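Local structure of membrane protein (Acinetobacter baumannii AB307-0294, 5DL5) at residues Lys273-Trp278 with Gln296-Asn301; Arg117-Thr122 with Ser154-Asn159; Ala393-Arg398 with Trp419-Asp424. The protein forms an outer-membrane beta-barrel of the OprD porin family that probably lets small solutes, possibly including antibiotics, cross the membrane. All blocks are in the same frame, centred on the assembly; numbering follows the deposited sequence.

Interaction 1 of 3, residues Lys273-Trp278 with Gln296-Asn301; sequences KTNNIW and QQNTGN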
loop_
_atom_site.group_PDB
_atom_site.type_symbol
_atom_site.label_atom_id
_atom_site.label_comp_id
_atom_site.label_asym_id
_atom_site.label_seq_id
_atom_site.Cartn_x
_atom_site.Cartn_y
_atom_site.Cartn_z
ATOM N N LYS A 273 -2.871 -7.100 -22.084
ATOM C CA LYS A 273 -2.974 -8.264 -21.193
ATOM C C LYS A 273 -3.949 -7.843 -20.103
ATOM O O LYS A 273 -4.037 -6.647 -19.784
ATOM C CB LYS A 273 -1.594 -8.599 -20.631
ATOM C CG LYS A 273 -0.522 -9.071 -21.609
ATOM C CD LYS A 273 -0.825 -10.433 -22.296
ATOM C CE LYS A 273 0.186 -10.679 -23.411
ATOM N NZ LYS A 273 -0.059 -11.977 -24.048
ATOM N N THR A 274 -4.724 -8.803 -19.629
ATOM C CA THR A 274 -5.787 -8.582 -18.696
ATOM C C THR A 274 -5.637 -9.493 -17.514
ATOM O O THR A 274 -5.354 -10.692 -17.671
ATOM C CB THR A 274 -7.128 -8.848 -19.416
ATOM O OG1 THR A 274 -7.357 -7.765 -20.295
ATOM C CG2 THR A 274 -8.364 -8.811 -18.413
ATOM N N ASN A 275 -5.887 -8.931 -16.345
ATOM C CA ASN A 275 -5.878 -9.651 -15.058
ATOM C C ASN A 275 -7.190 -9.347 -14.429
ATOM O O ASN A 275 -7.609 -8.184 -14.432
ATOM C CB ASN A 275 -4.871 -9.069 -14.100
ATOM C CG ASN A 275 -4.862 -9.724 -12.739
ATOM O OD1 ASN A 275 -5.339 -9.118 -11.747
ATOM N ND2 ASN A 275 -4.330 -10.977 -12.666
ATOM N N ASN A 276 -7.828 -10.353 -13.884
ATOM C CA ASN A 276 -8.798 -10.179 -12.776
ATOM C C ASN A 276 -8.258 -10.887 -11.495
ATOM O O ASN A 276 -7.790 -12.016 -11.542
ATOM C CB ASN A 276 -10.164 -10.786 -13.114
ATOM C CG ASN A 276 -10.755 -10.150 -14.347
ATOM O OD1 ASN A 276 -11.152 -9.017 -14.319
ATOM N ND2 ASN A 276 -10.675 -10.801 -15.435
ATOM N N ILE A 277 -8.302 -10.194 -10.381
ATOM C CA ILE A 277 -7.928 -10.748 -9.066
ATOM C C ILE A 277 -9.069 -10.378 -8.136
ATOM O O ILE A 277 -9.517 -9.240 -8.040
ATOM C CB ILE A 277 -6.537 -10.345 -8.612
ATOM C CG1 ILE A 277 -6.164 -11.104 -7.319
ATOM C CG2 ILE A 277 -6.420 -8.839 -8.508
ATOM C CD1 ILE A 277 -4.725 -10.887 -6.902
ATOM N N TRP A 278 -9.524 -11.373 -7.403
ATOM C CA TRP A 278 -10.563 -11.188 -6.388
ATOM C C TRP A 278 -10.293 -12.052 -5.134
ATOM O O TRP A 278 -9.528 -12.973 -5.205
ATOM C CB TRP A 278 -11.944 -11.421 -6.976
ATOM C CG TRP A 278 -12.171 -12.758 -7.449
ATOM C CD1 TRP A 278 -11.901 -13.246 -8.711
ATOM C CD2 TRP A 278 -12.679 -13.879 -6.679
ATOM N NE1 TRP A 278 -12.166 -14.597 -8.719
ATOM C CE2 TRP A 278 -12.599 -15.027 -7.512
ATOM C CE3 TRP A 278 -13.100 -14.033 -5.367
ATOM C CZ2 TRP A 278 -13.065 -16.277 -7.127
ATOM C CZ3 TRP A 278 -13.481 -15.351 -4.935
ATOM C CH2 TRP A 278 -13.477 -16.435 -5.863
ATOM N N GLN A 296 -8.223 -16.180 -2.589
ATOM C CA GLN A 296 -7.879 -15.167 -3.530
ATOM C C GLN A 296 -7.555 -15.861 -4.826
ATOM O O GLN A 296 -6.916 -16.901 -4.851
ATOM C CB GLN A 296 -6.664 -14.398 -2.987
ATOM C CG GLN A 296 -6.203 -13.227 -3.760
ATOM C CD GLN A 296 -5.191 -12.377 -2.940
ATOM O OE1 GLN A 296 -5.574 -11.777 -1.952
ATOM N NE2 GLN A 296 -3.963 -12.362 -3.339
ATOM N N GLN A 297 -7.983 -15.311 -5.960
ATOM C CA GLN A 297 -7.656 -15.998 -7.231
ATOM C C GLN A 297 -7.452 -14.981 -8.347
ATOM O O GLN A 297 -8.138 -13.934 -8.409
ATOM C CB GLN A 297 -8.853 -16.892 -7.551
ATOM C CG GLN A 297 -8.939 -17.359 -8.974
ATOM C CD GLN A 297 -10.000 -18.459 -9.196
ATOM O OE1 GLN A 297 -10.648 -18.979 -8.254
ATOM N NE2 GLN A 297 -9.989 -18.990 -10.439
ATOM N N ASN A 298 -6.499 -15.271 -9.198
ATOM C CA ASN A 298 -6.223 -14.506 -10.391
ATOM C C ASN A 298 -6.732 -15.230 -11.627
ATOM O O ASN A 298 -6.569 -16.459 -11.679
ATOM C CB ASN A 298 -4.697 -14.414 -10.598
ATOM C CG ASN A 298 -4.012 -13.525 -9.593
ATOM O OD1 ASN A 298 -3.712 -12.322 -9.905
ATOM N ND2 ASN A 298 -3.730 -14.100 -8.348
ATOM N N THR A 299 -7.303 -14.510 -12.596
ATOM C CA THR A 299 -7.591 -15.107 -13.910
ATOM C C THR A 299 -7.089 -14.067 -14.983
ATOM O O THR A 299 -6.698 -12.895 -14.651
ATOM C CB THR A 299 -9.098 -15.348 -14.092
ATOM O OG1 THR A 299 -9.806 -14.151 -13.868
ATOM C CG2 THR A 299 -9.626 -16.250 -13.091
ATOM N N GLY A 300 -7.107 -14.488 -16.227
ATOM C CA GLY A 300 -6.594 -13.766 -17.383
ATOM C C GLY A 300 -5.198 -14.190 -17.807
ATOM O O GLY A 300 -4.642 -15.137 -17.267
ATOM N N ASN A 301 -4.586 -13.462 -18.717
ATOM C CA ASN A 301 -3.301 -13.821 -19.222
ATOM C C ASN A 301 -2.097 -13.032 -18.606
ATOM O O ASN A 301 -1.001 -12.953 -19.201
ATOM C CB ASN A 301 -3.290 -13.839 -20.760
ATOM C CG ASN A 301 -3.671 -12.499 -21.338
ATOM O OD1 ASN A 301 -3.861 -11.489 -20.609
ATOM N ND2 ASN A 301 -3.863 -12.483 -22.612
#
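Strands 273-278 and 296-300 run antiparallel, axes 4.7 Å apart. Paired N-H...O bonds between Asn-276 and Thr-299, and between Trp-278 and Gln-297, fix the register. Asn-298 can be followed atom by atom. Its CB comes within 4.0 Å of Asn-276 O. CG, anti to the carbonyl carbon (chi1 -71°), lies alongside Ile-277, pointing the same way, and meets its CD1 at 3.8 Å. OD1 accepts a hydrogen bond from Asn-275 ND2 at 3.1 Å, on a lone pair in the carbonyl plane, although the amides are turned 52° apart. ND2 lies 3.7 Å from Ile-277 CD1 and donates to the backbone O of Glu-331 and Phe-326, while Asn-275 ND2 also hydrogen-bonds to Val-302 O. On the other face Gln-297 CB lies 3.9 Å above the Trp-278 ring plane, offset toward the rim. After Gly-300, whose positive phi would jam a CB against the preceding carbonyl O, Asn-301 OD1 accepts a nearly linear hydrogen bond from Thr-274 N at 3.0 Å, almost along the C=O axis. Lys-273 CD rests against that amide, and NZ continues to Thr-258 O and Thr-256 O. This is the open end of an antiparallel beta hairpin in an OprD-type porin barrel.

Interaction 2 of 3, residues Arg117-Thr122 with Ser154-Asn159; sequences RFSNTT and SHEIKN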
loop_
_atom_site.group_PDB
_atom_site.type_symbol
_atom_site.label_atom_id
_atom_site.label_comp_id
_atom_site.label_asym_id
_atom_site.label_seq_id
_atom_site.Cartn_x
_atom_site.Cartn_y
_atom_site.Cartn_z
ATOM N N ARG A 117 -11.979 24.952 -0.640
ATOM C CA ARG A 117 -13.129 24.224 -0.130
ATOM C C ARG A 117 -14.398 25.024 -0.299
ATOM O O ARG A 117 -14.421 26.191 0.050
ATOM C CB ARG A 117 -12.941 23.780 1.330
ATOM C CG ARG A 117 -14.061 22.826 1.815
ATOM C CD ARG A 117 -13.842 22.330 3.223
ATOM N NE ARG A 117 -13.750 23.466 4.165
ATOM C CZ ARG A 117 -13.251 23.370 5.387
ATOM N NH1 ARG A 117 -12.858 22.196 5.851
ATOM N NH2 ARG A 117 -13.141 24.407 6.154
ATOM N N PHE A 118 -15.451 24.400 -0.826
ATOM C CA PHE A 118 -16.781 25.010 -0.968
ATOM C C PHE A 118 -17.766 23.985 -0.485
ATOM O O PHE A 118 -17.707 22.838 -0.939
ATOM C CB PHE A 118 -17.047 25.202 -2.446
ATOM C CG PHE A 118 -18.473 25.586 -2.735
ATOM C CD1 PHE A 118 -18.996 26.804 -2.264
ATOM C CD2 PHE A 118 -19.299 24.745 -3.430
ATOM C CE1 PHE A 118 -20.341 27.158 -2.498
ATOM C CE2 PHE A 118 -20.591 25.108 -3.683
ATOM C CZ PHE A 118 -21.114 26.314 -3.203
ATOM N N SER A 119 -18.652 24.377 0.438
ATOM C CA SER A 119 -19.623 23.503 1.039
ATOM C C SER A 119 -18.890 22.272 1.679
ATOM O O SER A 119 -18.110 22.465 2.687
ATOM C CB SER A 119 -20.699 23.262 0.005
ATOM O OG SER A 119 -21.659 22.334 0.382
ATOM N N ASN A 120 -19.169 21.051 1.183
ATOM C CA ASN A 120 -18.466 19.850 1.579
ATOM C C ASN A 120 -17.573 19.275 0.529
ATOM O O ASN A 120 -17.286 18.038 0.543
ATOM C CB ASN A 120 -19.457 18.778 1.970
ATOM C CG ASN A 120 -20.388 19.293 3.031
ATOM O OD1 ASN A 120 -19.987 19.568 4.142
ATOM N ND2 ASN A 120 -21.603 19.511 2.654
ATOM N N THR A 121 -17.038 20.107 -0.325
ATOM C CA THR A 121 -16.098 19.629 -1.378
ATOM C C THR A 121 -14.755 20.309 -1.365
ATOM O O THR A 121 -14.694 21.553 -1.347
ATOM C CB THR A 121 -16.785 19.893 -2.758
ATOM O OG1 THR A 121 -17.987 19.136 -2.828
ATOM C CG2 THR A 121 -15.896 19.538 -3.915
ATOM N N THR A 122 -13.663 19.542 -1.367
ATOM C CA THR A 122 -12.317 20.062 -1.338
ATOM C C THR A 122 -11.610 19.726 -2.650
ATOM O O THR A 122 -11.847 18.645 -3.258
ATOM C CB THR A 122 -11.597 19.454 -0.145
ATOM O OG1 THR A 122 -12.320 19.834 1.025
ATOM C CG2 THR A 122 -10.167 19.975 0.041
ATOM N N SER A 154 -15.447 15.047 -2.507
ATOM C CA SER A 154 -16.769 15.491 -2.206
ATOM C C SER A 154 -17.540 14.662 -1.197
ATOM O O SER A 154 -17.758 13.394 -1.339
ATOM C CB SER A 154 -17.514 15.594 -3.528
ATOM O OG SER A 154 -18.767 16.029 -3.194
ATOM N N HIS A 155 -17.961 15.351 -0.161
ATOM C CA HIS A 155 -18.833 14.793 0.813
ATOM C C HIS A 155 -20.166 15.502 0.823
ATOM O O HIS A 155 -20.731 15.669 1.903
ATOM C CB HIS A 155 -18.217 14.923 2.162
ATOM C CG HIS A 155 -16.920 14.234 2.341
ATOM N ND1 HIS A 155 -15.886 14.806 3.050
ATOM C CD2 HIS A 155 -16.500 12.987 1.998
ATOM C CE1 HIS A 155 -14.863 13.964 3.106
ATOM N NE2 HIS A 155 -15.222 12.841 2.497
ATOM N N GLU A 156 -20.704 15.884 -0.336
ATOM C CA GLU A 156 -21.990 16.612 -0.384
ATOM C C GLU A 156 -23.162 15.696 0.040
ATOM O O GLU A 156 -24.176 16.210 0.423
ATOM C CB GLU A 156 -22.298 17.230 -1.786
ATOM C CG GLU A 156 -21.217 18.197 -2.339
ATOM C CD GLU A 156 -21.011 19.468 -1.485
ATOM O OE1 GLU A 156 -21.926 19.818 -0.684
ATOM O OE2 GLU A 156 -19.960 20.191 -1.617
ATOM N N ILE A 157 -23.021 14.361 -0.025
ATOM C CA ILE A 157 -24.081 13.389 0.475
ATOM C C ILE A 157 -23.553 12.667 1.673
ATOM O O ILE A 157 -22.423 12.128 1.645
ATOM C CB ILE A 157 -24.483 12.426 -0.629
ATOM C CG1 ILE A 157 -25.153 13.222 -1.736
ATOM C CG2 ILE A 157 -25.435 11.355 -0.120
ATOM C CD1 ILE A 157 -24.459 13.035 -3.039
ATOM N N LYS A 158 -24.318 12.711 2.775
ATOM C CA LYS A 158 -23.830 12.178 4.018
ATOM C C LYS A 158 -23.389 10.703 3.775
ATOM O O LYS A 158 -24.044 9.990 3.012
ATOM C CB LYS A 158 -24.950 12.181 5.091
ATOM C CG LYS A 158 -25.429 13.548 5.556
ATOM C CD LYS A 158 -24.637 14.121 6.749
ATOM C CE LYS A 158 -23.630 15.202 6.344
ATOM N NZ LYS A 158 -22.548 15.282 7.352
ATOM N N ASN A 159 -22.250 10.342 4.357
ATOM C CA ASN A 159 -21.738 8.982 4.347
ATOM C C ASN A 159 -21.300 8.480 2.985
ATOM O O ASN A 159 -21.008 7.276 2.869
ATOM C CB ASN A 159 -22.786 7.994 4.859
ATOM C CG ASN A 159 -23.484 8.478 6.109
ATOM O OD1 ASN A 159 -24.743 8.520 6.148
ATOM N ND2 ASN A 159 -22.706 8.796 7.143
#
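A two-residue beta hairpin built on a type II' turn, Phe-118 to Thr-121, is gripped here by Glu-156 of segment 154-159. The turn is closed by mutual backbone bonds between Phe-118 and Thr-121, which bring Ser-119, Asn-120 and Thr-121 round to face Glu-156. With CG anti to the carbonyl carbon and the chain bent at chi2 (-63°), the Glu-156 side chain folds so that its carboxylate lies across the turn. OE1 accepts a hydrogen bond from Ser-119 OG at 2.7 Å through its syn lone pair, and OE2 accepts one from Thr-121 OG1 at 2.5 Å through its anti lone pair. Two weak bonds add to these: Asn-120 N to OE2 at 3.0 Å, and Asn-120 ND2 to OE1 at 3.4 Å. Four donors thus hold the carboxylate, which would be expected to favour its ionised form and to fix its rotation. Thr-121 OG1 is itself an acceptor for Ser-154 OG at 3.2 Å, a second-shell bond consistent with Thr-121 OG1 pointing its own hydrogen at Glu-156. In the backbone, His-155 N donates to Asn-120 O at 2.9 Å, from 31° above the carbonyl plane. The far ends of both side chains turn to the N-terminal segment: Asn-120 OD1 accepts a hydrogen bond from Glu-17 N, and His-155 ND1 meets Glu-17 OE2, with NE2 bonded to Glu-161. Next to the turn, the non-hydrogen-bonded pair Thr-121 with Ser-154 continues the antiparallel wall, an arrangement consistent with the short turns at the periplasmic end of a porin barrel.

Interaction 3 of 3, residues Ala393-Arg398 with Trp419-Asp424; sequences ASLRIR and WRIFLD. With C8E ((hydroxyethyloxy)tri(ethyloxy)octane), chain B.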
loop_
_atom_site.group_PDB
_atom_site.type_symbol
_atom_site.label_atom_id
_atom_site.label_comp_id
_atom_site.label_asym_id
_atom_site.label_seq_id
_atom_site.Cartn_x
_atom_site.Cartn_y
_atom_site.Cartn_z
ATOM N N ALA A 393 3.500 5.937 20.375
ATOM C CA ALA A 393 4.679 5.299 19.821
ATOM C C ALA A 393 4.462 3.780 19.723
ATOM O O ALA A 393 3.729 3.174 20.535
ATOM C CB ALA A 393 5.910 5.617 20.692
ATOM N N SER A 394 5.041 3.161 18.705
ATOM C CA SER A 394 4.951 1.742 18.523
ATOM C C SER A 394 6.173 1.064 17.986
ATOM O O SER A 394 6.946 1.676 17.166
ATOM C CB SER A 394 3.828 1.379 17.559
ATOM O OG SER A 394 3.980 1.991 16.301
ATOM N N LEU A 395 6.236 -0.248 18.290
ATOM C CA LEU A 395 7.288 -1.116 17.807
ATOM C C LEU A 395 6.652 -2.343 17.136
ATOM O O LEU A 395 5.735 -2.918 17.703
ATOM C CB LEU A 395 8.224 -1.358 18.937
ATOM C CG LEU A 395 9.283 -2.423 18.641
ATOM C CD1 LEU A 395 10.245 -1.834 17.595
ATOM C CD2 LEU A 395 10.001 -2.789 19.882
ATOM N N ARG A 396 7.038 -2.673 15.885
ATOM C CA ARG A 396 6.455 -3.767 15.068
ATOM C C ARG A 396 7.656 -4.599 14.758
ATOM O O ARG A 396 8.657 -4.050 14.246
ATOM C CB ARG A 396 6.022 -3.322 13.684
ATOM C CG ARG A 396 4.723 -2.673 13.721
ATOM C CD ARG A 396 4.061 -2.467 12.368
ATOM N NE ARG A 396 4.870 -1.888 11.298
ATOM C CZ ARG A 396 5.248 -0.616 11.115
ATOM N NH1 ARG A 396 5.080 0.329 12.020
ATOM N NH2 ARG A 396 5.891 -0.289 10.003
ATOM N N ILE A 397 7.597 -5.890 15.060
ATOM C CA ILE A 397 8.628 -6.841 14.743
ATOM C C ILE A 397 7.892 -7.923 13.943
ATOM O O ILE A 397 6.920 -8.466 14.411
ATOM C CB ILE A 397 9.276 -7.540 15.937
ATOM C CG1 ILE A 397 10.110 -6.618 16.763
ATOM C CG2 ILE A 397 10.207 -8.637 15.440
ATOM C CD1 ILE A 397 9.292 -5.539 17.424
ATOM N N ARG A 398 8.356 -8.221 12.754
ATOM C CA ARG A 398 7.673 -9.145 11.926
ATOM C C ARG A 398 8.645 -10.022 11.166
ATOM O O ARG A 398 9.766 -9.609 10.815
ATOM C CB ARG A 398 6.663 -8.460 11.015
ATOM C CG ARG A 398 7.153 -7.665 9.893
ATOM C CD ARG A 398 6.063 -7.069 8.990
ATOM N NE ARG A 398 6.009 -7.736 7.691
ATOM C CZ ARG A 398 5.174 -7.377 6.707
ATOM N NH1 ARG A 398 4.333 -6.364 6.870
ATOM N NH2 ARG A 398 5.084 -8.104 5.623
ATOM N N TRP A 419 13.057 -10.463 7.883
ATOM C CA TRP A 419 12.652 -9.755 9.130
ATOM C C TRP A 419 12.433 -8.278 8.842
ATOM O O TRP A 419 13.276 -7.695 8.108
ATOM C CB TRP A 419 13.758 -9.796 10.143
ATOM C CG TRP A 419 13.882 -11.104 10.801
ATOM C CD1 TRP A 419 14.701 -12.114 10.419
ATOM C CD2 TRP A 419 13.258 -11.527 12.030
ATOM N NE1 TRP A 419 14.573 -13.143 11.265
ATOM C CE2 TRP A 419 13.705 -12.835 12.276
ATOM C CE3 TRP A 419 12.360 -10.932 12.930
ATOM C CZ2 TRP A 419 13.308 -13.579 13.406
ATOM C CZ3 TRP A 419 11.901 -11.684 14.028
ATOM C CH2 TRP A 419 12.385 -13.003 14.252
ATOM N N ARG A 420 11.454 -7.688 9.518
ATOM C CA ARG A 420 11.210 -6.224 9.486
ATOM C C ARG A 420 10.956 -5.746 10.859
ATOM O O ARG A 420 10.172 -6.332 11.608
ATOM C CB ARG A 420 10.042 -5.725 8.659
ATOM C CG ARG A 420 9.929 -6.292 7.296
ATOM C CD ARG A 420 8.763 -5.621 6.538
ATOM N NE ARG A 420 8.630 -6.354 5.313
ATOM C CZ ARG A 420 7.615 -6.213 4.429
ATOM N NH1 ARG A 420 6.667 -5.252 4.538
ATOM N NH2 ARG A 420 7.572 -7.041 3.418
ATOM N N ILE A 421 11.643 -4.653 11.212
ATOM C CA ILE A 421 11.400 -4.034 12.469
ATOM C C ILE A 421 11.248 -2.506 12.225
ATOM O O ILE A 421 12.180 -1.900 11.535
ATOM C CB ILE A 421 12.570 -4.287 13.406
ATOM C CG1 ILE A 421 12.823 -5.795 13.531
ATOM C CG2 ILE A 421 12.339 -3.626 14.752
ATOM C CD1 ILE A 421 14.070 -6.144 14.250
ATOM N N PHE A 422 10.230 -1.894 12.891
ATOM C CA PHE A 422 9.932 -0.495 12.732
ATOM C C PHE A 422 9.567 0.067 14.068
ATOM O O PHE A 422 8.664 -0.425 14.696
ATOM C CB PHE A 422 8.760 -0.290 11.744
ATOM C CG PHE A 422 9.156 -0.495 10.303
ATOM C CD1 PHE A 422 9.863 0.529 9.586
ATOM C CD2 PHE A 422 8.825 -1.669 9.631
ATOM C CE1 PHE A 422 10.239 0.358 8.253
ATOM C CE2 PHE A 422 9.231 -1.833 8.276
ATOM C CZ PHE A 422 9.993 -0.819 7.613
ATOM N N LEU A 423 10.305 1.074 14.473
ATOM C CA LEU A 423 9.966 1.945 15.574
ATOM C C LEU A 423 9.419 3.291 15.036
ATOM O O LEU A 423 10.149 4.013 14.344
ATOM C CB LEU A 423 11.247 2.235 16.392
ATOM C CG LEU A 423 11.159 3.257 17.509
ATOM C CD1 LEU A 423 10.140 2.718 18.478
ATOM C CD2 LEU A 423 12.493 3.544 18.227
ATOM N N ASP A 424 8.189 3.627 15.396
ATOM C CA ASP A 424 7.438 4.827 14.933
ATOM C C ASP A 424 7.158 5.641 16.141
ATOM O O ASP A 424 6.499 5.163 17.072
ATOM C CB ASP A 424 6.098 4.405 14.306
ATOM C CG ASP A 424 6.244 3.872 12.884
ATOM O OD1 ASP A 424 7.395 3.887 12.371
ATOM O OD2 ASP A 424 5.238 3.365 12.278
HETATM C C6 C8E B . 15.723 -1.648 -6.769
HETATM C C7 C8E B . 15.899 -2.279 -5.358
HETATM C C8 C8E B . 16.139 -3.807 -5.315
HETATM O O9 C8E B . 15.540 -4.499 -4.161
HETATM C C10 C8E B . 14.657 -5.493 -4.670
HETATM C C11 C8E B . 13.278 -4.872 -4.957
HETATM O O12 C8E B . 12.262 -5.851 -4.993
HETATM C C13 C8E B . 12.010 -6.583 -3.785
HETATM C C14 C8E B . 10.890 -5.950 -3.002
HETATM O O15 C8E B . 9.867 -6.857 -2.600
HETATM C C16 C8E B . 9.209 -7.654 -3.597
HETATM C C17 C8E B . 7.780 -7.803 -3.078
HETATM O O18 C8E B . 7.871 -7.718 -1.623
HETATM C C19 C8E B . 6.779 -7.039 -0.987
HETATM C C20 C8E B . 6.943 -7.162 0.518
HETATM O O21 C8E B . 5.812 -6.788 1.356
HETATM O O HOH W 1 6.061 0.545 14.433
#
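In this beta hairpin of the porin barrel, strands 394-398 and 419-424 pair antiparallel, each of the hydrogen-bonded pairs Ser-394 with Asp-424, Arg-396 with Phe-422 and Arg-398 with Arg-420 contributing two backbone bonds. The side chains of these pairs share one face, and it is tightly packed. Arg-396, bent at chi3, lays its guanidinium along Phe-422: the planes are only 12° apart, Phe-422 CB lies 3.3 Å above the guanidinium, and NH2 is 3.3 Å from ring atom CD2. The same group sends NH1 to Asp-424 OD2 in a 3.1 Å salt bridge, met from above the carboxylate plane, while Asp-424 OD1 forms a salt bridge with Arg-35 NE. A water spans Ser-394 OG and Phe-422 O, donating to the latter at 2.8 Å. Arg-398 and Arg-420 run side by side and stack their guanidiniums flat, with planes 10° apart and centres 3.6 Å apart. Like charges so close would repel, and Glu-418, in a salt bridge with Arg-420 NE, should offset part of this.

The opposite face is looser. Leu-395 CD1 meets Ile-421 CG2 at 4.0 Å, and Ile-397 CG2 touches the edge of the Trp-419 ring at CZ3, 3.8 Å away. These contacts are few, and the apolar row, with Trp-419 on the surface, is consistent with a lipid-facing wall. The arginine face resembles the basic ladder of OprD channels, and here Arg-420 NH2 donates to the terminal O21 of a detergent molecule at 2.7 Å, with an N-H...O angle of 169°.

Overall arrangement
From the N terminus the chain meets interaction 2 first: residues 117-122 and 154-159 close an excursion of 31 residues and join strand 121-125 to strand 150-157. Interaction 1 follows, closing 17 residues, nearly all strand, between strands 273-286 and 289-300. Interaction 3 comes last, closing 20 residues between strands 394-404 and 416-428; strand 416-428 also pairs with the early strand 29-43, bringing the wall round to its start. The three are in series, so none nests or crosses. Centres lie 33 to 37 Å apart and no pair touches, with interactions 1 and 3 on opposite sides of the chain centre. All three contacts join neighbouring antiparallel strands of the barrel wall.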